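Local coordinates for protein 16S rRNA methyltransferase (Streptomyces sp. DSM 40477, PDB 3MQ2) that methylates the N1 position of adenine 1408 in 16S rRNA, using S-adenosyl-L-methionine as methyl donor, and so confers resistance to aminoglycosides such as kanamycin and apramycin, at residues G175-P186 with R206-S217. Numbering follows the deposited sequence.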
loop_
_atom_site.group_PDB
_atom_site.type_symbol
_atom_site.label_atom_id
_atom_site.label_comp_id
_atom_site.label_asym_id
_atom_site.label_seq_id
_atom_site.Cartn_x
_atom_site.Cartn_y
_atom_site.Cartn_z
ATOM N N GLY A 175 -11.831 6.897 -10.513
ATOM C CA GLY A 175 -11.767 5.585 -11.131
ATOM C C GLY A 175 -11.582 4.416 -10.177
ATOM O O GLY A 175 -11.110 3.359 -10.588
ATOM N N TRP A 176 -11.930 4.605 -8.906
ATOM C CA TRP A 176 -11.937 3.508 -7.939
ATOM C C TRP A 176 -13.363 3.165 -7.542
ATOM O O TRP A 176 -14.119 4.036 -7.124
ATOM C CB TRP A 176 -11.183 3.874 -6.660
ATOM C CG TRP A 176 -9.708 4.134 -6.817
ATOM C CD1 TRP A 176 -9.082 4.809 -7.832
ATOM C CD2 TRP A 176 -8.681 3.731 -5.904
ATOM N NE1 TRP A 176 -7.717 4.848 -7.598
ATOM C CE2 TRP A 176 -7.448 4.191 -6.420
ATOM C CE3 TRP A 176 -8.684 3.033 -4.689
ATOM C CZ2 TRP A 176 -6.239 3.970 -5.773
ATOM C CZ3 TRP A 176 -7.474 2.811 -4.043
ATOM C CH2 TRP A 176 -6.270 3.276 -4.588
ATOM N N LYS A 177 -13.723 1.893 -7.669
ATOM C CA LYS A 177 -15.042 1.432 -7.245
ATOM C C LYS A 177 -14.965 0.952 -5.807
ATOM O O LYS A 177 -14.428 -0.121 -5.530
ATOM C CB LYS A 177 -15.545 0.307 -8.149
ATOM C CG LYS A 177 -16.810 -0.376 -7.642
ATOM C CD LYS A 177 -17.897 0.635 -7.315
ATOM C CE LYS A 177 -19.151 -0.049 -6.784
ATOM N NZ LYS A 177 -19.685 -1.053 -7.739
ATOM N N LEU A 178 -15.493 1.763 -4.890
ATOM C CA LEU A 178 -15.458 1.426 -3.469
ATOM C C LEU A 178 -16.606 0.485 -3.144
ATOM O O LEU A 178 -17.763 0.905 -3.097
ATOM C CB LEU A 178 -15.535 2.689 -2.605
ATOM C CG LEU A 178 -15.427 2.474 -1.092
ATOM C CD1 LEU A 178 -14.175 1.681 -0.724
ATOM C CD2 LEU A 178 -15.449 3.811 -0.363
ATOM N N ALA A 179 -16.279 -0.787 -2.924
ATOM C CA ALA A 179 -17.292 -1.829 -2.785
ATOM C C ALA A 179 -17.627 -2.118 -1.333
ATOM O O ALA A 179 -18.748 -2.507 -1.011
ATOM C CB ALA A 179 -16.822 -3.097 -3.464
ATOM N N ASP A 180 -16.646 -1.955 -0.454
ATOM C CA ASP A 180 -16.853 -2.300 0.937
ATOM C C ASP A 180 -16.073 -1.395 1.875
ATOM O O ASP A 180 -14.949 -0.988 1.576
ATOM C CB ASP A 180 -16.461 -3.749 1.189
ATOM C CG ASP A 180 -16.835 -4.211 2.579
ATOM O OD1 ASP A 180 -18.032 -4.501 2.810
ATOM O OD2 ASP A 180 -15.937 -4.279 3.441
ATOM N N CYS A 181 -16.692 -1.068 3.001
ATOM C CA CYS A 181 -16.037 -0.305 4.056
ATOM C C CYS A 181 -16.357 -0.965 5.387
ATOM O O CYS A 181 -17.527 -1.119 5.744
ATOM C CB CYS A 181 -16.536 1.141 4.069
ATOM S SG CYS A 181 -16.447 1.988 2.469
ATOM N N ARG A 182 -15.331 -1.379 6.118
ATOM C CA ARG A 182 -15.578 -1.996 7.419
ATOM C C ARG A 182 -14.423 -1.806 8.395
ATOM O O ARG A 182 -13.275 -1.670 7.995
ATOM C CB ARG A 182 -15.869 -3.487 7.244
ATOM C CG ARG A 182 -14.725 -4.275 6.631
ATOM C CD ARG A 182 -15.087 -5.751 6.484
ATOM N NE ARG A 182 -16.201 -5.946 5.566
ATOM C CZ ARG A 182 -17.295 -6.651 5.846
ATOM N NH1 ARG A 182 -17.431 -7.241 7.026
ATOM N NH2 ARG A 182 -18.255 -6.770 4.940
ATOM N N TYR A 183 -14.746 -1.805 9.682
ATOM C CA TYR A 183 -13.726 -1.752 10.707
ATOM C C TYR A 183 -12.990 -3.086 10.752
ATOM O O TYR A 183 -13.592 -4.154 10.545
ATOM C CB TYR A 183 -14.359 -1.496 12.068
ATOM C CG TYR A 183 -14.910 -0.109 12.287
ATOM C CD1 TYR A 183 -14.107 1.018 12.149
ATOM C CD2 TYR A 183 -16.233 0.069 12.672
ATOM C CE1 TYR A 183 -14.615 2.288 12.373
ATOM C CE2 TYR A 183 -16.747 1.332 12.904
ATOM C CZ TYR A 183 -15.936 2.437 12.758
ATOM O OH TYR A 183 -16.450 3.691 12.988
ATOM N N LEU A 184 -11.685 -3.023 11.005
ATOM C CA LEU A 184 -10.884 -4.218 11.223
ATOM C C LEU A 184 -10.602 -4.360 12.707
ATOM O O LEU A 184 -10.218 -3.387 13.365
ATOM C CB LEU A 184 -9.548 -4.124 10.479
ATOM C CG LEU A 184 -9.570 -4.137 8.954
ATOM C CD1 LEU A 184 -8.138 -4.294 8.482
ATOM C CD2 LEU A 184 -10.449 -5.262 8.429
ATOM N N GLU A 185 -10.798 -5.566 13.237
ATOM C CA GLU A 185 -10.392 -5.858 14.614
ATOM C C GLU A 185 -8.881 -5.734 14.721
ATOM O O GLU A 185 -8.172 -5.921 13.732
ATOM C CB GLU A 185 -10.773 -7.287 14.981
ATOM C CG GLU A 185 -12.241 -7.562 14.925
ATOM C CD GLU A 185 -12.966 -7.073 16.161
ATOM O OE1 GLU A 185 -12.299 -6.565 17.084
ATOM O OE2 GLU A 185 -14.205 -7.203 16.202
ATOM N N PRO A 186 -8.376 -5.413 15.919
ATOM C CA PRO A 186 -6.927 -5.303 16.126
ATOM C C PRO A 186 -6.196 -6.567 15.689
ATOM O O PRO A 186 -5.073 -6.473 15.179
ATOM C CB PRO A 186 -6.814 -5.116 17.645
ATOM C CG PRO A 186 -8.066 -4.397 17.997
ATOM C CD PRO A 186 -9.133 -5.001 17.113
ATOM N N ARG A 206 -12.017 0.872 20.441
ATOM C CA ARG A 206 -12.650 -0.355 19.965
ATOM C C ARG A 206 -12.011 -0.833 18.668
ATOM O O ARG A 206 -11.675 -2.006 18.536
ATOM C CB ARG A 206 -14.155 -0.157 19.765
ATOM C CG ARG A 206 -14.883 -1.418 19.298
ATOM C CD ARG A 206 -14.738 -2.575 20.294
ATOM N NE ARG A 206 -15.342 -3.791 19.751
ATOM C CZ ARG A 206 -14.712 -4.640 18.943
ATOM N NH1 ARG A 206 -13.445 -4.418 18.588
ATOM N NH2 ARG A 206 -15.348 -5.706 18.478
ATOM N N PHE A 207 -11.858 0.088 17.716
ATOM C CA PHE A 207 -11.197 -0.193 16.452
ATOM C C PHE A 207 -10.219 0.920 16.154
ATOM O O PHE A 207 -10.465 2.077 16.493
ATOM C CB PHE A 207 -12.200 -0.238 15.306
ATOM C CG PHE A 207 -13.179 -1.361 15.397
ATOM C CD1 PHE A 207 -12.769 -2.672 15.227
ATOM C CD2 PHE A 207 -14.521 -1.097 15.611
ATOM C CE1 PHE A 207 -13.695 -3.717 15.300
ATOM C CE2 PHE A 207 -15.451 -2.130 15.677
ATOM C CZ PHE A 207 -15.027 -3.440 15.514
ATOM N N ASP A 208 -9.127 0.566 15.490
ATOM C CA ASP A 208 -8.116 1.539 15.107
ATOM C C ASP A 208 -8.070 1.756 13.609
ATOM O O ASP A 208 -7.472 2.720 13.154
ATOM C CB ASP A 208 -6.742 1.051 15.538
ATOM C CG ASP A 208 -6.654 0.843 17.021
ATOM O OD1 ASP A 208 -7.100 1.746 17.749
ATOM O OD2 ASP A 208 -6.144 -0.211 17.447
ATOM N N VAL A 209 -8.676 0.845 12.849
ATOM C CA VAL A 209 -8.498 0.840 11.399
ATOM C C VAL A 209 -9.824 0.639 10.682
ATOM O O VAL A 209 -10.659 -0.162 11.111
ATOM C CB VAL A 209 -7.526 -0.277 10.985
ATOM C CG1 VAL A 209 -7.488 -0.448 9.462
ATOM C CG2 VAL A 209 -6.129 -0.000 11.532
ATOM N N LEU A 210 -10.017 1.379 9.597
ATOM C CA LEU A 210 -11.168 1.211 8.720
ATOM C C LEU A 210 -10.641 0.727 7.371
ATOM O O LEU A 210 -9.808 1.390 6.758
ATOM C CB LEU A 210 -11.876 2.553 8.519
ATOM C CG LEU A 210 -13.145 2.584 7.671
ATOM C CD1 LEU A 210 -14.212 1.725 8.336
ATOM C CD2 LEU A 210 -13.634 4.012 7.495
ATOM N N ALA A 211 -11.126 -0.427 6.914
ATOM C CA ALA A 211 -10.697 -1.001 5.635
ATOM C C ALA A 211 -11.634 -0.624 4.495
ATOM O O ALA A 211 -12.831 -0.887 4.553
ATOM C CB ALA A 211 -10.596 -2.523 5.739
ATOM N N LEU A 212 -11.067 -0.017 3.460
ATOM C CA LEU A 212 -11.798 0.314 2.243
ATOM C C LEU A 212 -11.336 -0.646 1.165
ATOM O O LEU A 212 -10.152 -0.691 0.850
ATOM C CB LEU A 212 -11.466 1.747 1.805
ATOM C CG LEU A 212 -11.630 2.885 2.819
ATOM C CD1 LEU A 212 -11.140 4.201 2.230
ATOM C CD2 LEU A 212 -13.065 3.018 3.270
ATOM N N THR A 213 -12.256 -1.416 0.585
ATOM C CA THR A 213 -11.860 -2.333 -0.477
ATOM C C THR A 213 -12.738 -2.165 -1.709
ATOM O O THR A 213 -13.855 -1.649 -1.638
ATOM C CB THR A 213 -11.872 -3.815 -0.027
ATOM O OG1 THR A 213 -13.172 -4.167 0.474
ATOM C CG2 THR A 213 -10.835 -4.060 1.076
ATOM N N GLY A 214 -12.216 -2.602 -2.841
ATOM C CA GLY A 214 -12.956 -2.494 -4.078
ATOM C C GLY A 214 -12.080 -2.851 -5.257
ATOM O O GLY A 214 -11.101 -3.595 -5.127
ATOM N N THR A 215 -12.446 -2.305 -6.411
ATOM C CA THR A 215 -11.750 -2.600 -7.654
ATOM C C THR A 215 -11.464 -1.306 -8.397
ATOM O O THR A 215 -12.168 -0.311 -8.237
ATOM C CB THR A 215 -12.578 -3.535 -8.564
ATOM O OG1 THR A 215 -13.816 -2.902 -8.887
ATOM C CG2 THR A 215 -12.866 -4.854 -7.861
ATOM N N ILE A 216 -10.415 -1.327 -9.205
ATOM C CA ILE A 216 -10.077 -0.190 -10.043
ATOM C C ILE A 216 -10.957 -0.260 -11.289
ATOM O O ILE A 216 -10.980 -1.271 -11.989
ATOM C CB ILE A 216 -8.583 -0.219 -10.439
ATOM C CG1 ILE A 216 -7.667 -0.189 -9.199
ATOM C CG2 ILE A 216 -8.248 0.942 -11.386
ATOM C CD1 ILE A 216 -7.910 1.017 -8.268
ATOM N N SER A 217 -11.688 0.817 -11.557
ATOM C CA SER A 217 -12.675 0.820 -12.630
ATOM C C SER A 217 -12.693 2.208 -13.245
ATOM O O SER A 217 -13.530 3.033 -12.890
ATOM C CB SER A 217 -14.050 0.467 -12.061
ATOM O OG SER A 217 -14.987 0.232 -13.102
HETATM O O HOH W 1 -13.410 -3.500 3.273
HETATM O O HOH W 2 -8.385 -1.982 14.889
#
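The carbonyl oxygen of T213 is gripped by two consecutive backbone N-H groups: A179 N lies 2.9 Å from T213 O within the carbonyl plane, and D180 N lies 3.0 Å from T213 O, tilted out of it. Two residues of 176-184 thus face one of 209-216, which defines a classic beta bulge and moves the antiparallel register by one. Beside it G214, having no side chain, lets its CA come within 3.1 Å of K177 O. D180 and T213 form the hydrogen-bonded pair at the bulge, and R182 with A211 is the next such pair. On the face carrying these residues, R182, in one of its two conformers, holds the D180 carboxylate side-on, with NE to OD2 and NH2 to OD1, while a water bridges D180 OD2, A211 O and T213 OG1.

The face carrying W176, C181, L212 and I216 is mostly apolar at this contact. I216 CD1 sits over the five-membered ring of W176, 3.6 Å from its centroid and only 9° off the normal; W176 NE1 is hydrogen-bonded to L123 O. In one of its two conformers C181 meets L212 CD2 through SG, and helix 160-173 covers both residues.

Where the strand pairing gives out, F207 is clasped from both sides. Y183 CB lies over one face, 3.5 Å from the ring centroid, and the R206 guanidinium is offset over the opposite one. The Y183 and F207 rings are nearly parallel (7°) but slid so far that they barely overlap. A bend at chi2 of R206 (60°) returns its guanidinium over F207, from where NH1 and NH2 engage E185 OE1 and OE2 end-on; NH1 to OE1 is 2.9 Å.

With 209-216 also antiparallel to 134-141, and 176-184 outermost, the strand order 3-2-1-4-5-7-6 is that of the Rossmann-like class I methyltransferase fold, whose reversed strand is 209-216.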